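Side-chain contacts in uncharacterized protein (Shigella flexneri 5a str. M90T, PDB 5EUR), which is of unknown function, although a relation to glutathione S-transferases has been suggested, and assembles from three copies of a small, mostly helical chain: residues L26-F31 against A60-G65; T38-T43 against N51-D56. All blocks are in the same frame, centred on the assembly; numbering follows the deposited sequence.

Contact 1: residues L26-F31 against A60-G65; sequences LSTKYF and AGLDAG
Leu62 reaches from the loop after helix 47-59 to the first turn of helix 28-43, where Thr28 and Phe31 receive it. Its CB starts toward that helix, and chi1 (-59°) sets CG beside the backbone N; the fork at CG, turned by chi2 (172°), then sends the two methyls to different partners. CD1 goes to the phenyl ring, 3.9 Å from Phe31 CE2, and lies in the plane of that ring at its edge, not over a face. Phenylalanine suits the place by offering this apolar edge. CD2, the other branch, lies 4.2 Å from Thr28 CG2. Threonine fits because its two branches do different work: the methyl faces Leu62, while OG1 bonds to the carbonyl O of Lys16. Ser27 is the N-cap of the helix, its OG accepting from Tyr30 N at 3.1 Å. On the loop side, Gly61 has the positive phi of a Schellman motif that ends helix 47-59. Leu12 of the sheet also touches both Thr28 and Leu62. Between the two segments the contact is wholly apolar and buries a modest 103 Å², which implies a contribution from van der Waals contact and burial of apolar surface, without a directional bond.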
loop_
_atom_site.group_PDB
_atom_site.type_symbol
_atom_site.label_atom_id
_atom_site.label_comp_id
_atom_site.label_asym_id
_atom_site.label_seq_id
_atom_site.Cartn_x
_atom_site.Cartn_y
_atom_site.Cartn_z
ATOM N N LEU A 26 -9.232 -5.152 1.568
ATOM C CA LEU A 26 -8.019 -5.714 0.993
ATOM C C LEU A 26 -7.952 -7.195 1.326
ATOM O O LEU A 26 -8.423 -7.616 2.380
ATOM C CB LEU A 26 -6.757 -5.039 1.554
ATOM C CG LEU A 26 -6.568 -3.540 1.352
ATOM C CD1 LEU A 26 -5.426 -3.062 2.251
ATOM C CD2 LEU A 26 -6.250 -3.295 -0.107
ATOM N N SER A 27 -7.312 -7.976 0.464
ATOM C CA SER A 27 -7.055 -9.356 0.861
ATOM C C SER A 27 -6.171 -9.344 2.099
ATOM O O SER A 27 -5.265 -8.512 2.228
ATOM C CB SER A 27 -6.394 -10.157 -0.266
ATOM O OG SER A 27 -5.001 -9.920 -0.345
ATOM N N THR A 28 -6.464 -10.247 3.039
ATOM C CA THR A 28 -5.717 -10.263 4.291
ATOM C C THR A 28 -4.234 -10.458 4.044
ATOM O O THR A 28 -3.406 -9.772 4.652
ATOM C CB THR A 28 -6.257 -11.356 5.209
ATOM O OG1 THR A 28 -7.637 -11.089 5.468
ATOM C CG2 THR A 28 -5.480 -11.384 6.519
ATOM N N LYS A 29 -3.878 -11.378 3.143
ATOM C CA LYS A 29 -2.466 -11.649 2.886
ATOM C C LYS A 29 -1.768 -10.453 2.249
ATOM O O LYS A 29 -0.607 -10.188 2.558
ATOM C CB LYS A 29 -2.325 -12.894 2.008
ATOM C CG LYS A 29 -2.789 -14.154 2.714
ATOM C CD LYS A 29 -1.796 -14.562 3.787
ATOM C CE LYS A 29 -2.491 -14.998 5.057
ATOM N NZ LYS A 29 -2.347 -13.935 6.104
ATOM N N TYR A 30 -2.445 -9.716 1.364
ATOM C CA TYR A 30 -1.820 -8.501 0.840
ATOM C C TYR A 30 -1.554 -7.513 1.966
ATOM O O TYR A 30 -0.470 -6.920 2.053
ATOM C CB TYR A 30 -2.696 -7.851 -0.237
ATOM C CG TYR A 30 -2.132 -6.541 -0.733
ATOM C CD1 TYR A 30 -1.109 -6.513 -1.677
ATOM C CD2 TYR A 30 -2.619 -5.326 -0.252
ATOM C CE1 TYR A 30 -0.592 -5.306 -2.126
ATOM C CE2 TYR A 30 -2.098 -4.121 -0.688
ATOM C CZ TYR A 30 -1.088 -4.123 -1.624
ATOM O OH TYR A 30 -0.568 -2.927 -2.054
ATOM N N PHE A 31 -2.532 -7.328 2.851
ATOM C CA PHE A 31 -2.329 -6.394 3.951
ATOM C C PHE A 31 -1.179 -6.837 4.854
ATOM O O PHE A 31 -0.319 -6.030 5.216
ATOM C CB PHE A 31 -3.619 -6.242 4.751
ATOM C CG PHE A 31 -3.516 -5.240 5.844
ATOM C CD1 PHE A 31 -3.354 -3.890 5.544
ATOM C CD2 PHE A 31 -3.577 -5.624 7.168
ATOM C CE1 PHE A 31 -3.257 -2.944 6.550
ATOM C CE2 PHE A 31 -3.479 -4.681 8.174
ATOM C CZ PHE A 31 -3.320 -3.347 7.870
ATOM N N ALA A 60 -6.439 -6.239 16.225
ATOM C CA ALA A 60 -7.352 -6.612 15.156
ATOM C C ALA A 60 -7.479 -8.118 14.962
ATOM O O ALA A 60 -8.268 -8.553 14.116
ATOM C CB ALA A 60 -6.904 -5.954 13.847
ATOM N N GLY A 61 -6.723 -8.925 15.696
ATOM C CA GLY A 61 -6.757 -10.355 15.492
ATOM C C GLY A 61 -5.732 -10.887 14.520
ATOM O O GLY A 61 -5.777 -12.078 14.183
ATOM N N LEU A 62 -4.809 -10.048 14.070
ATOM C CA LEU A 62 -3.759 -10.443 13.147
ATOM C C LEU A 62 -2.498 -10.822 13.919
ATOM O O LEU A 62 -2.389 -10.602 15.126
ATOM C CB LEU A 62 -3.476 -9.313 12.161
ATOM C CG LEU A 62 -4.695 -8.891 11.339
ATOM C CD1 LEU A 62 -4.395 -7.624 10.518
ATOM C CD2 LEU A 62 -5.126 -10.022 10.439
ATOM N N ASP A 63 -1.522 -11.395 13.204
ATOM C CA ASP A 63 -0.322 -11.919 13.858
ATOM C C ASP A 63 0.737 -10.828 13.943
ATOM O O ASP A 63 1.453 -10.565 12.973
ATOM C CB ASP A 63 0.204 -13.133 13.109
ATOM C CG ASP A 63 1.300 -13.849 13.861
ATOM O OD1 ASP A 63 1.815 -13.296 14.867
ATOM O OD2 ASP A 63 1.641 -14.976 13.438
ATOM N N ALA A 64 0.880 -10.231 15.131
ATOM C CA ALA A 64 1.875 -9.187 15.338
ATOM C C ALA A 64 3.274 -9.749 15.538
ATOM O O ALA A 64 4.232 -8.971 15.647
ATOM C CB ALA A 64 1.485 -8.299 16.525
ATOM N N GLY A 65 3.420 -11.068 15.557
ATOM C CA GLY A 65 4.724 -11.670 15.711
ATOM C C GLY A 65 5.465 -11.984 14.431
ATOM O O GLY A 65 6.580 -12.513 14.487
#

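Contact 2: residues T38-T43 against N51-D56; sequences TMLNST and NRILND
The segments 38-43 and 51-56, of helices 28-43 and 47-59, run nearly antiparallel, 163° between their directions, with axes 10.4 Å apart and the CA atoms of Leu40 and Ile53 the nearest pair at 7.6 Å. Ile53 is the central side chain, and its branching at CB lets it serve several neighbours at once. CG2 lies 3.9 Å from Leu40 CD2, the two side chains sliding past each other in opposite directions. The same methyl meets the tip of Met39, whose chain bends at chi3 (63°) to bring CE within 4.1 Å of Ile53 CG2. The longer branch points to Thr43 and meets it tip to tip, Ile53 CD1 standing 3.7 Å from Thr43 CG2. Joined by a short connection, the two helices form a helical hairpin, in which consecutive helices pack through aliphatic side chains. Leu40 also meets Leu54, crossing it at about a right angle, with CD1 3.9 Å from Leu54 CD2. Thr43 divides its roles: its OG1 is turned back to the helix and bonds to Leu40 O at 2.7 Å, in the carbonyl plane and on a lone pair, while Thr43 N binds the same oxygen. Ser42 OG likewise returns to its own helix, bonding to Met39 O with the donor tilted 30° from the carbonyl plane. Beyond the pair, Trp74 packs on Leu54 and Tyr5 on Ile53.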
loop_
_atom_site.group_PDB
_atom_site.type_symbol
_atom_site.label_atom_id
_atom_site.label_comp_id
_atom_site.label_asym_id
_atom_site.label_seq_id
_atom_site.Cartn_x
_atom_site.Cartn_y
_atom_site.Cartn_z
ATOM N N THR A 38 5.680 -2.987 4.975
ATOM C CA THR A 38 6.212 -1.724 4.474
ATOM C C THR A 38 6.022 -0.604 5.493
ATOM O O THR A 38 6.915 0.234 5.669
ATOM C CB THR A 38 5.564 -1.384 3.132
ATOM O OG1 THR A 38 5.712 -2.517 2.245
ATOM C CG2 THR A 38 6.260 -0.161 2.526
ATOM N N MET A 39 4.875 -0.581 6.183
ATOM C CA MET A 39 4.671 0.410 7.247
ATOM C C MET A 39 5.777 0.317 8.290
ATOM O O MET A 39 6.369 1.337 8.703
ATOM C CB MET A 39 3.309 0.208 7.920
ATOM C CG MET A 39 2.098 0.543 7.020
ATOM S SD MET A 39 0.563 -0.096 7.767
ATOM C CE MET A 39 0.489 0.854 9.284
ATOM N N LEU A 40 6.057 -0.917 8.738
ATOM C CA LEU A 40 7.063 -1.122 9.775
ATOM C C LEU A 40 8.453 -0.748 9.273
ATOM O O LEU A 40 9.188 -0.036 9.959
ATOM C CB LEU A 40 7.029 -2.571 10.265
ATOM C CG LEU A 40 5.772 -2.953 11.046
ATOM C CD1 LEU A 40 5.735 -4.474 11.229
ATOM C CD2 LEU A 40 5.747 -2.246 12.424
ATOM N N ASN A 41 8.833 -1.220 8.079
ATOM C CA ASN A 41 10.135 -0.840 7.524
ATOM C C ASN A 41 10.280 0.674 7.431
ATOM O O ASN A 41 11.359 1.227 7.687
ATOM C CB ASN A 41 10.331 -1.476 6.141
ATOM C CG ASN A 41 10.821 -2.911 6.229
ATOM O OD1 ASN A 41 11.365 -3.308 7.247
ATOM N ND2 ASN A 41 10.661 -3.678 5.151
ATOM N N SER A 42 9.209 1.363 7.048
ATOM C CA SER A 42 9.279 2.812 6.917
ATOM C C SER A 42 9.432 3.509 8.263
ATOM O O SER A 42 9.841 4.680 8.292
ATOM C CB SER A 42 8.046 3.325 6.170
ATOM O OG SER A 42 6.944 3.477 7.044
ATOM N N THR A 43 9.129 2.828 9.378
ATOM C CA THR A 43 9.451 3.464 10.663
ATOM C C THR A 43 10.946 3.478 10.976
ATOM O O THR A 43 11.363 4.232 11.860
ATOM C CB THR A 43 8.723 2.793 11.844
ATOM O OG1 THR A 43 9.321 1.521 12.143
ATOM C CG2 THR A 43 7.243 2.626 11.547
ATOM N N ASN A 51 5.890 -0.128 17.722
ATOM C CA ASN A 51 5.106 -0.747 18.785
ATOM C C ASN A 51 3.639 -0.381 18.670
ATOM O O ASN A 51 2.775 -1.246 18.853
ATOM C CB ASN A 51 5.642 -0.346 20.159
ATOM C CG ASN A 51 6.907 -1.077 20.529
ATOM O OD1 ASN A 51 7.245 -2.109 19.951
ATOM N ND2 ASN A 51 7.627 -0.538 21.509
ATOM N N ARG A 52 3.335 0.898 18.377
ATOM C CA ARG A 52 1.941 1.296 18.168
ATOM C C ARG A 52 1.295 0.496 17.039
ATOM O O ARG A 52 0.183 -0.047 17.182
ATOM C CB ARG A 52 1.854 2.794 17.855
ATOM C CG ARG A 52 1.974 3.732 19.048
ATOM C CD ARG A 52 1.894 5.205 18.586
ATOM N NE ARG A 52 0.704 5.462 17.770
ATOM C CZ ARG A 52 -0.456 5.923 18.235
ATOM N NH1 ARG A 52 -0.599 6.201 19.522
ATOM N NH2 ARG A 52 -1.476 6.116 17.407
ATOM N N ILE A 53 1.967 0.452 15.884
ATOM C CA ILE A 53 1.431 -0.296 14.749
ATOM C C ILE A 53 1.117 -1.730 15.157
ATOM O O ILE A 53 0.028 -2.250 14.885
ATOM C CB ILE A 53 2.424 -0.266 13.577
ATOM C CG1 ILE A 53 2.534 1.154 13.014
ATOM C CG2 ILE A 53 1.980 -1.224 12.497
ATOM C CD1 ILE A 53 3.785 1.343 12.142
ATOM N N LEU A 54 2.075 -2.392 15.811
ATOM C CA LEU A 54 1.900 -3.813 16.113
ATOM C C LEU A 54 0.852 -4.035 17.196
ATOM O O LEU A 54 0.189 -5.074 17.201
ATOM C CB LEU A 54 3.243 -4.445 16.475
ATOM C CG LEU A 54 4.137 -4.615 15.229
ATOM C CD1 LEU A 54 5.534 -5.083 15.596
ATOM C CD2 LEU A 54 3.493 -5.603 14.246
ATOM N N ASN A 55 0.677 -3.084 18.110
ATOM C CA ASN A 55 -0.446 -3.205 19.032
ATOM C C ASN A 55 -1.773 -3.160 18.279
ATOM O O ASN A 55 -2.695 -3.913 18.599
ATOM C CB ASN A 55 -0.376 -2.125 20.111
ATOM C CG ASN A 55 0.564 -2.498 21.253
ATOM O OD1 ASN A 55 0.689 -3.673 21.623
ATOM N ND2 ASN A 55 1.200 -1.497 21.839
ATOM N N ASP A 56 -1.885 -2.314 17.250
ATOM C CA ASP A 56 -3.128 -2.306 16.475
ATOM C C ASP A 56 -3.295 -3.574 15.637
ATOM O O ASP A 56 -4.427 -4.059 15.440
ATOM C CB ASP A 56 -3.170 -1.056 15.598
ATOM C CG ASP A 56 -3.341 0.202 16.420
ATOM O OD1 ASP A 56 -3.760 0.097 17.608
ATOM O OD2 ASP A 56 -3.041 1.283 15.895
#

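In the fold
The two contacts share helix 28-43, contact 1 using its first turn and contact 2 its C-terminal part, and their centres lie 12 Å apart. Along the chain the order is 26-31, 38-43, 51-56 and 60-65, so the hairpin of contact 2 falls between the two halves of contact 1. Helix 47-59 supplies one side of contact 2, and the loop that follows it returns to contact 1. The pair also meet directly, Ala64 CB lying 3.5 Å from Leu54 O. Contact 1 thus brings the open end of the hairpin together beside the three-stranded antiparallel sheet, contact 2 packs the helices nearer their connection, and residues of both segment pairs also touch the second subunit.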